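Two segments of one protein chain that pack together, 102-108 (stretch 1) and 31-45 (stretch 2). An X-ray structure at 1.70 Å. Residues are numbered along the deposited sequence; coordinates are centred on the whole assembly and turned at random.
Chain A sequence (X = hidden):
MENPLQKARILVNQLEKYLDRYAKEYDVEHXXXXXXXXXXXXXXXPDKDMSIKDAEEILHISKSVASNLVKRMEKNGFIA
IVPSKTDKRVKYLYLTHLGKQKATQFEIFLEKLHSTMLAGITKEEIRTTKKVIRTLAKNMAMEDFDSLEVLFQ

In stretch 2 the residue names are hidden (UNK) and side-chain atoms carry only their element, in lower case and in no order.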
ATOM      1  N   LYS A 102      22.178 -10.889  17.489  1.00 42.08           N
ATOM      2  CA  LYS A 102      21.105 -10.427  16.612  1.00 44.77           C
ATOM      3  C   LYS A 102      20.026  -9.776  17.430  1.00 43.88           C
ATOM      4  O   LYS A 102      19.475  -8.828  16.958  1.00 43.41           O
ATOM      5  CB  LYS A 102      20.483 -11.550  15.804  1.00 45.08           C
ATOM      6  CG  LYS A 102      21.372 -12.118  14.753  1.00 46.86           C
ATOM      7  CD  LYS A 102      21.738 -11.081  13.706  1.00 47.35           C
ATOM      8  CE  LYS A 102      22.451 -11.736  12.567  1.00 49.10           C
ATOM      9  NZ  LYS A 102      23.252 -10.715  11.850  1.00 50.99           N
ATOM     10  N   ALA A 103      19.595 -10.364  18.569  1.00 43.75           N
ATOM     11  CA  ALA A 103      18.536  -9.760  19.398  1.00 43.74           C
ATOM     12  C   ALA A 103      18.927  -8.357  19.897  1.00 44.78           C
ATOM     13  O   ALA A 103      18.063  -7.458  19.908  1.00 46.22           O
ATOM     14  CB  ALA A 103      18.245 -10.650  20.571  1.00 43.31           C
ATOM     15  N   THR A 104      20.135  -8.167  20.410  1.00 45.36           N
ATOM     16  CA  THR A 104      20.521  -6.867  21.002  1.00 46.64           C
ATOM     17  C   THR A 104      20.698  -5.834  19.851  1.00 45.76           C
ATOM     18  O   THR A 104      20.374  -4.650  20.031  1.00 47.47           O
ATOM     19  CB  THR A 104      21.772  -7.073  21.851  1.00 49.00           C
ATOM     20  OG1 THR A 104      22.758  -7.745  21.047  1.00 47.59           O
ATOM     21  CG2 THR A 104      21.471  -7.862  23.112  1.00 48.93           C
ATOM     22  N   GLN A 105      21.088  -6.315  18.688  1.00 43.11           N
ATOM     23  CA  GLN A 105      21.257  -5.472  17.478  1.00 44.54           C
ATOM     24  C   GLN A 105      19.877  -5.052  16.994  1.00 43.87           C
ATOM     25  O   GLN A 105      19.704  -3.963  16.510  1.00 39.97           O
ATOM     26  CB  GLN A 105      21.972  -6.230  16.351  1.00 46.95           C
ATOM     27  CG  GLN A 105      23.475  -6.350  16.525  1.00 48.96           C
ATOM     28  CD  GLN A 105      24.118  -7.350  15.585  1.00 52.51           C
ATOM     29  OE1 GLN A 105      23.665  -7.564  14.467  1.00 57.73           O
ATOM     30  NE2 GLN A 105      25.245  -7.904  16.018  1.00 54.69           N
ATOM     31  N   PHE A 106      18.890  -5.924  17.099  1.00 41.36           N
ATOM     32  CA  PHE A 106      17.554  -5.657  16.525  1.00 42.04           C
ATOM     33  C   PHE A 106      16.879  -4.577  17.347  1.00 42.17           C
ATOM     34  O   PHE A 106      16.171  -3.729  16.781  1.00 41.62           O
ATOM     35  CB  PHE A 106      16.665  -6.911  16.528  1.00 43.01           C
ATOM     36  CG  PHE A 106      15.401  -6.760  15.715  1.00 45.10           C
ATOM     37  CD1 PHE A 106      15.445  -6.511  14.349  1.00 46.75           C
ATOM     38  CD2 PHE A 106      14.152  -6.936  16.305  1.00 46.93           C
ATOM     39  CE1 PHE A 106      14.277  -6.405  13.600  1.00 49.41           C
ATOM     40  CE2 PHE A 106      12.993  -6.827  15.556  1.00 48.12           C
ATOM     41  CZ  PHE A 106      13.048  -6.569  14.203  1.00 50.10           C
ATOM     42  N   GLU A 107      17.060  -4.648  18.657  1.00 44.21           N
ATOM     43  CA  GLU A 107      16.447  -3.668  19.595  1.00 49.56           C
ATOM     44  C   GLU A 107      16.948  -2.246  19.275  1.00 49.32           C
ATOM     45  O   GLU A 107      16.114  -1.308  19.285  1.00 50.12           O
ATOM     46  CB  GLU A 107      16.788  -4.019  21.043  1.00 53.71           C
ATOM     47  CG  GLU A 107      15.602  -4.309  21.924  1.00 59.67           C
ATOM     48  CD  GLU A 107      15.983  -4.656  23.362  1.00 63.59           C
ATOM     49  OE1 GLU A 107      17.130  -5.133  23.586  1.00 65.09           O
ATOM     50  OE2 GLU A 107      15.157  -4.431  24.250  1.00 67.79           O
ATOM     51  N   ILE A 108      18.263  -2.106  19.090  1.00 49.81           N
ATOM     52  CA  ILE A 108      18.950  -0.832  18.688  1.00 49.88           C
ATOM     53  C   ILE A 108      18.331  -0.354  17.388  1.00 46.90           C
ATOM     54  O   ILE A 108      17.844   0.745  17.321  1.00 50.37           O
ATOM     55  CB  ILE A 108      20.482  -1.008  18.533  1.00 54.12           C
ATOM     56  CG1 ILE A 108      21.168  -1.330  19.863  1.00 57.76           C
ATOM     57  CG2 ILE A 108      21.109   0.204  17.848  1.00 54.80           C
ATOM     58  CD1 ILE A 108      22.638  -1.744  19.736  1.00 61.72           C
ATOM     59  N   UNK A  31      15.204 -10.235  10.198  1.00 49.28           N
ATOM     60  CA  UNK A  31      14.566 -10.120  11.510  1.00 55.39           C
ATOM     61  C   UNK A  31      13.393  -9.157  11.469  1.00 61.96           C
ATOM     62  O   UNK A  31      12.667  -9.088  12.494  1.00 63.94           O
ATOM     63  c   UNK A  31      15.854 -11.702  14.090  1.00 56.09           C
ATOM     64  c   UNK A  31      17.805 -10.304  13.412  1.00 57.21           C
ATOM     65  c   UNK A  31      16.479 -10.853  12.980  1.00 55.06           C
ATOM     66  c   UNK A  31      15.574  -9.714  12.562  1.00 54.38           C
ATOM     67  N   UNK A  32      13.147  -8.513  10.343  1.00 62.73           N
ATOM     68  CA  UNK A  32      12.057  -7.525  10.237  1.00 66.99           C
ATOM     69  C   UNK A  32      10.713  -8.163  10.545  1.00 67.22           C
ATOM     70  O   UNK A  32       9.920  -7.445  11.111  1.00 75.60           O
ATOM     71  c   UNK A  32      12.013  -6.900   8.879  1.00 71.25           C
ATOM     72  N   UNK A  33      10.458  -9.432  10.214  1.00 64.58           N
ATOM     73  CA  UNK A  33       9.108  -9.990  10.430  1.00 62.13           C
ATOM     74  C   UNK A  33       8.963 -10.948  11.617  1.00 66.00           C
ATOM     75  O   UNK A  33       9.102 -10.592  12.785  1.00 66.31           O
ATOM     76  N   UNK A  34       8.476 -12.158  11.319  1.00 56.68           N
ATOM     77  CA  UNK A  34       8.309 -13.242  12.287  1.00 58.91           C
ATOM     78  C   UNK A  34       9.568 -13.775  12.991  1.00 52.28           C
ATOM     79  O   UNK A  34       9.461 -14.249  14.107  1.00 49.86           O
ATOM     80  c   UNK A  34       7.809 -12.415  10.048  1.00 60.76           C
ATOM     81  c   UNK A  34       7.678 -14.376  11.442  1.00 58.66           C
ATOM     82  c   UNK A  34       7.790 -13.916   9.994  1.00 61.12           C
ATOM     83  N   UNK A  35      10.713 -13.746  12.336  1.00 50.21           N
ATOM     84  CA  UNK A  35      11.956 -14.227  12.979  1.00 46.75           C
ATOM     85  C   UNK A  35      12.273 -13.301  14.144  1.00 46.98           C
ATOM     86  O   UNK A  35      12.466 -13.810  15.245  1.00 43.66           O
ATOM     87  c   UNK A  35      13.778 -15.724   9.946  1.00 48.28           C
ATOM     88  o   UNK A  35      13.497 -15.745   8.740  1.00 52.91           O
ATOM     89  n   UNK A  35      14.990 -15.913  10.397  1.00 49.62           N
ATOM     90  c   UNK A  35      12.730 -15.501  10.996  1.00 50.81           C
ATOM     91  c   UNK A  35      13.034 -14.362  11.931  1.00 51.44           C
ATOM     92  N   UNK A  36      12.276 -11.989  13.907  1.00 45.36           N
ATOM     93  CA  UNK A  36      12.497 -10.986  14.961  1.00 45.22           C
ATOM     94  C   UNK A  36      11.615 -11.222  16.150  1.00 47.13           C
ATOM     95  O   UNK A  36      12.075 -11.102  17.288  1.00 46.63           O
ATOM     96  N   UNK A  37      10.351 -11.449  15.891  1.00 44.72           N
ATOM     97  CA  UNK A  37       9.351 -11.505  16.972  1.00 46.94           C
ATOM     98  C   UNK A  37       9.740 -12.633  17.915  1.00 46.12           C
ATOM     99  O   UNK A  37       9.727 -12.435  19.127  1.00 47.34           O
ATOM    100  c   UNK A  37       6.897 -11.463  17.437  1.00 54.82           C
ATOM    101  c   UNK A  37       7.952 -11.662  16.389  1.00 48.45           C
ATOM    102  n   UNK A  37       6.511 -10.212  17.848  1.00 57.76           N
ATOM    103  c   UNK A  37       6.185 -12.314  18.188  1.00 56.73           C
ATOM    104  n   UNK A  37       5.380 -11.569  19.022  1.00 57.74           N
ATOM    105  c   UNK A  37       5.604 -10.288  18.792  1.00 58.97           C
ATOM    106  N   UNK A  38      10.032 -13.787  17.348  1.00 45.40           N
ATOM    107  CA  UNK A  38      10.358 -15.003  18.142  1.00 44.35           C
ATOM    108  C   UNK A  38      11.731 -14.818  18.830  1.00 41.27           C
ATOM    109  O   UNK A  38      11.924 -15.273  19.910  1.00 37.88           O
ATOM    110  c   UNK A  38      10.373 -16.240  17.235  1.00 45.65           C
ATOM    111  c   UNK A  38       9.077 -18.110  16.076  1.00 50.92           C
ATOM    112  c   UNK A  38       9.008 -16.736  16.738  1.00 50.82           C
ATOM    113  c   UNK A  38       7.958 -16.733  17.833  1.00 48.20           C
ATOM    114  N   UNK A  39      12.701 -14.142  18.228  1.00 37.53           N
ATOM    115  CA  UNK A  39      14.060 -14.017  18.808  1.00 37.79           C
ATOM    116  C   UNK A  39      13.938 -13.116  20.006  1.00 39.39           C
ATOM    117  O   UNK A  39      14.487 -13.411  21.048  1.00 38.93           O
ATOM    118  c   UNK A  39      16.245 -12.684  18.404  1.00 41.76           C
ATOM    119  c   UNK A  39      15.412 -14.386  16.726  1.00 38.67           C
ATOM    120  c   UNK A  39      15.030 -13.367  17.778  1.00 39.34           C
ATOM    121  N   UNK A  40      13.187 -12.046  19.846  1.00 41.49           N
ATOM    122  CA  UNK A  40      13.035 -11.100  20.959  1.00 43.77           C
ATOM    123  C   UNK A  40      12.210 -11.764  22.082  1.00 45.74           C
ATOM    124  O   UNK A  40      12.417 -11.437  23.281  1.00 47.83           O
ATOM    125  s   UNK A  40      14.777  -8.845  19.920  1.00 49.43           S
ATOM    126  c   UNK A  40      13.057  -9.108  19.419  1.00 47.05           C
ATOM    127  c   UNK A  40      14.586  -7.711  21.294  1.00 49.11           C
ATOM    128  c   UNK A  40      12.328  -9.850  20.474  1.00 45.78           C
ATOM    129  N   UNK A  41      11.277 -12.657  21.731  1.00 47.51           N
ATOM    130  CA  UNK A  41      10.503 -13.411  22.749  1.00 48.06           C
ATOM    131  C   UNK A  41      11.442 -14.318  23.545  1.00 45.48           C
ATOM    132  O   UNK A  41      11.488 -14.182  24.810  1.00 49.78           O
ATOM    133  n   UNK A  41       7.131 -15.505  24.819  1.00 57.41           N
ATOM    134  c   UNK A  41       8.265 -15.655  24.015  1.00 55.32           C
ATOM    135  c   UNK A  41       9.343 -14.179  22.154  1.00 48.03           C
ATOM    136  c   UNK A  41       6.554 -14.324  24.509  1.00 57.65           C
ATOM    137  n   UNK A  41       7.267 -13.760  23.539  1.00 53.91           N
ATOM    138  c   UNK A  41       8.345 -14.576  23.205  1.00 51.56           C
ATOM    139  N   UNK A  42      12.197 -15.169  22.856  1.00 42.71           N
ATOM    140  CA  UNK A  42      13.245 -15.994  23.489  1.00 42.55           C
ATOM    141  C   UNK A  42      14.143 -15.128  24.364  1.00 42.35           C
ATOM    142  O   UNK A  42      14.399 -15.489  25.527  1.00 40.41           O
ATOM    143  c   UNK A  42      14.040 -16.774  22.433  1.00 42.19           C
ATOM    144  c   UNK A  42      13.966 -18.454  20.491  1.00 41.49           C
ATOM    145  c   UNK A  42      12.887 -18.990  22.688  1.00 41.81           C
ATOM    146  c   UNK A  42      13.266 -17.861  21.702  1.00 41.79           C
ATOM    147  N   UNK A  43      14.633 -14.012  23.835  1.00 41.68           N
ATOM    148  CA  UNK A  43      15.695 -13.238  24.518  1.00 45.67           C
ATOM    149  C   UNK A  43      15.127 -12.648  25.805  1.00 46.97           C
ATOM    150  O   UNK A  43      15.839 -12.595  26.835  1.00 44.70           O
ATOM    151  c   UNK A  43      16.203 -12.105  23.648  1.00 45.47           C
ATOM    152  c   UNK A  43      17.418 -10.146  24.674  1.00 51.42           C
ATOM    153  c   UNK A  43      18.560  -9.520  25.169  1.00 51.89           C
ATOM    154  o   UNK A  43      20.845  -9.566  25.771  1.00 50.35           O
ATOM    155  c   UNK A  43      19.761 -10.206  25.240  1.00 50.75           C
ATOM    156  c   UNK A  43      17.456 -11.443  24.196  1.00 47.66           C
ATOM    157  c   UNK A  43      18.665 -12.126  24.281  1.00 48.17           C
ATOM    158  c   UNK A  43      19.817 -11.520  24.793  1.00 50.74           C
ATOM    159  N   UNK A  44      13.850 -12.268  25.758  1.00 46.93           N
ATOM    160  CA  UNK A  44      13.268 -11.463  26.862  1.00 50.33           C
ATOM    161  C   UNK A  44      12.647 -12.369  27.923  1.00 50.30           C
ATOM    162  O   UNK A  44      12.290 -11.869  28.989  1.00 51.91           O
ATOM    163  c   UNK A  44      13.051  -9.218  25.656  1.00 58.12           C
ATOM    164  n   UNK A  44      11.350  -6.533  23.681  1.00 71.23           N
ATOM    165  c   UNK A  44      11.371  -7.897  24.263  1.00 69.12           C
ATOM    166  c   UNK A  44      12.324 -10.392  26.320  1.00 56.33           C
ATOM    167  c   UNK A  44      12.203  -7.970  25.531  1.00 66.18           C
ATOM    168  N   UNK A  45      12.531 -13.660  27.661  1.00 48.71           N
ATOM    169  CA  UNK A  45      11.975 -14.631  28.642  1.00 50.97           C
ATOM    170  C   UNK A  45      12.860 -15.871  28.751  1.00 47.12           C
ATOM    171  O   UNK A  45      12.359 -16.976  28.657  1.00 47.01           O
ATOM    172  c   UNK A  45       8.948 -13.388  26.921  1.00 67.12           C
ATOM    173  n   UNK A  45       9.367 -12.892  29.019  1.00 68.72           N
ATOM    174  c   UNK A  45       9.647 -13.800  28.009  1.00 62.77           C
ATOM    175  c   UNK A  45      10.531 -14.985  28.239  1.00 53.24           C
ATOM    176  n   UNK A  45       8.301 -12.236  27.260  1.00 70.82           N
ATOM    177  c   UNK A  45       8.546 -11.968  28.559  1.00 69.47           C
TER

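Position 31 carries four side-chain carbons, forked at the second; its CB lies 3.7 Å from Phe106 CD1, and one branch tip reaches Lys102 CB. This is Leu31, whose CD1 is 3.8 Å from Lys102 CB, while its backbone O sits 3.1 Å from Phe106 CZ. Position 32 has a single carbon, its CA-to-CB bond directed away from stretch 1, and is Ala32; its backbone N is 4.0 Å from Phe106 CE1. Position 33 has no side-chain atoms and makes no contact: Gly33, the N-cap of the helix that follows. At position 34 three carbons close a ring onto the backbone N, which identifies Pro34, out of reach of stretch 1.

Position 35 shows three carbons, the third bearing one oxygen and one nitrogen, again out of reach; it is Gln35, its NE2 hydrogen-bonded elsewhere in the structure. Position 36 lacks a side chain, and its CA lies 4.2 Å from Phe106 CE2. This is Gly36; an ideal CB here would come within 3.1 Å of Phe106 CE2 and clash with Leu31 O at 2.0 Å. Position 37 has one carbon and a five-membered ring of three carbons and two nitrogens; its CA-to-CB bond points away from stretch 1, and the side chain makes no contact with it. This is His37. Position 38, four carbons forked at the second, touches nothing on stretch 1: Leu38.

Position 39 has one carbon carrying two more, one of them against Ala103 CB. It is Val39, with CG1 3.6 Å from Ala103 CB. Position 40 is an unbranched chain of two carbons, sulfur and carbon, running between Ala103, Phe106 and Glu107. This is Met40: SD is 3.6 Å from Ala103 O, CG 4.0 Å from Phe106 CD2, and CE 3.6 Å from Glu107 CG. Position 41, another five-membered ring with two nitrogens, is His41, and position 42, four carbons forked at the second, is Leu42; neither reaches stretch 1.

Position 43 bears a six-carbon ring with one oxygen, packed on Ala103 and Thr104. It is Tyr43; Ala103 CB lies over its ring face, and OH is 3.2 Å from Thr104 CG2. Position 44, four carbons in a row ending in nitrogen, approaches Glu107 and is Lys44; NZ remains 4.4 Å from Glu107 OE2, beyond a salt bridge. Position 45, a five-membered ring with two nitrogens, is His45, just past the helix.

The helices cross at 112°, and no hydrogen bond joins the stretches. Ala103, whose CA lies 5.9 Å from Met40 CA, meets Val39, Met40 and Tyr43, while Phe106 packs among Leu31, Gly36 and Met40, making the contact chiefly apolar.

Stretch 2, residues 31-45: LAGPQGHLVMHLYKH
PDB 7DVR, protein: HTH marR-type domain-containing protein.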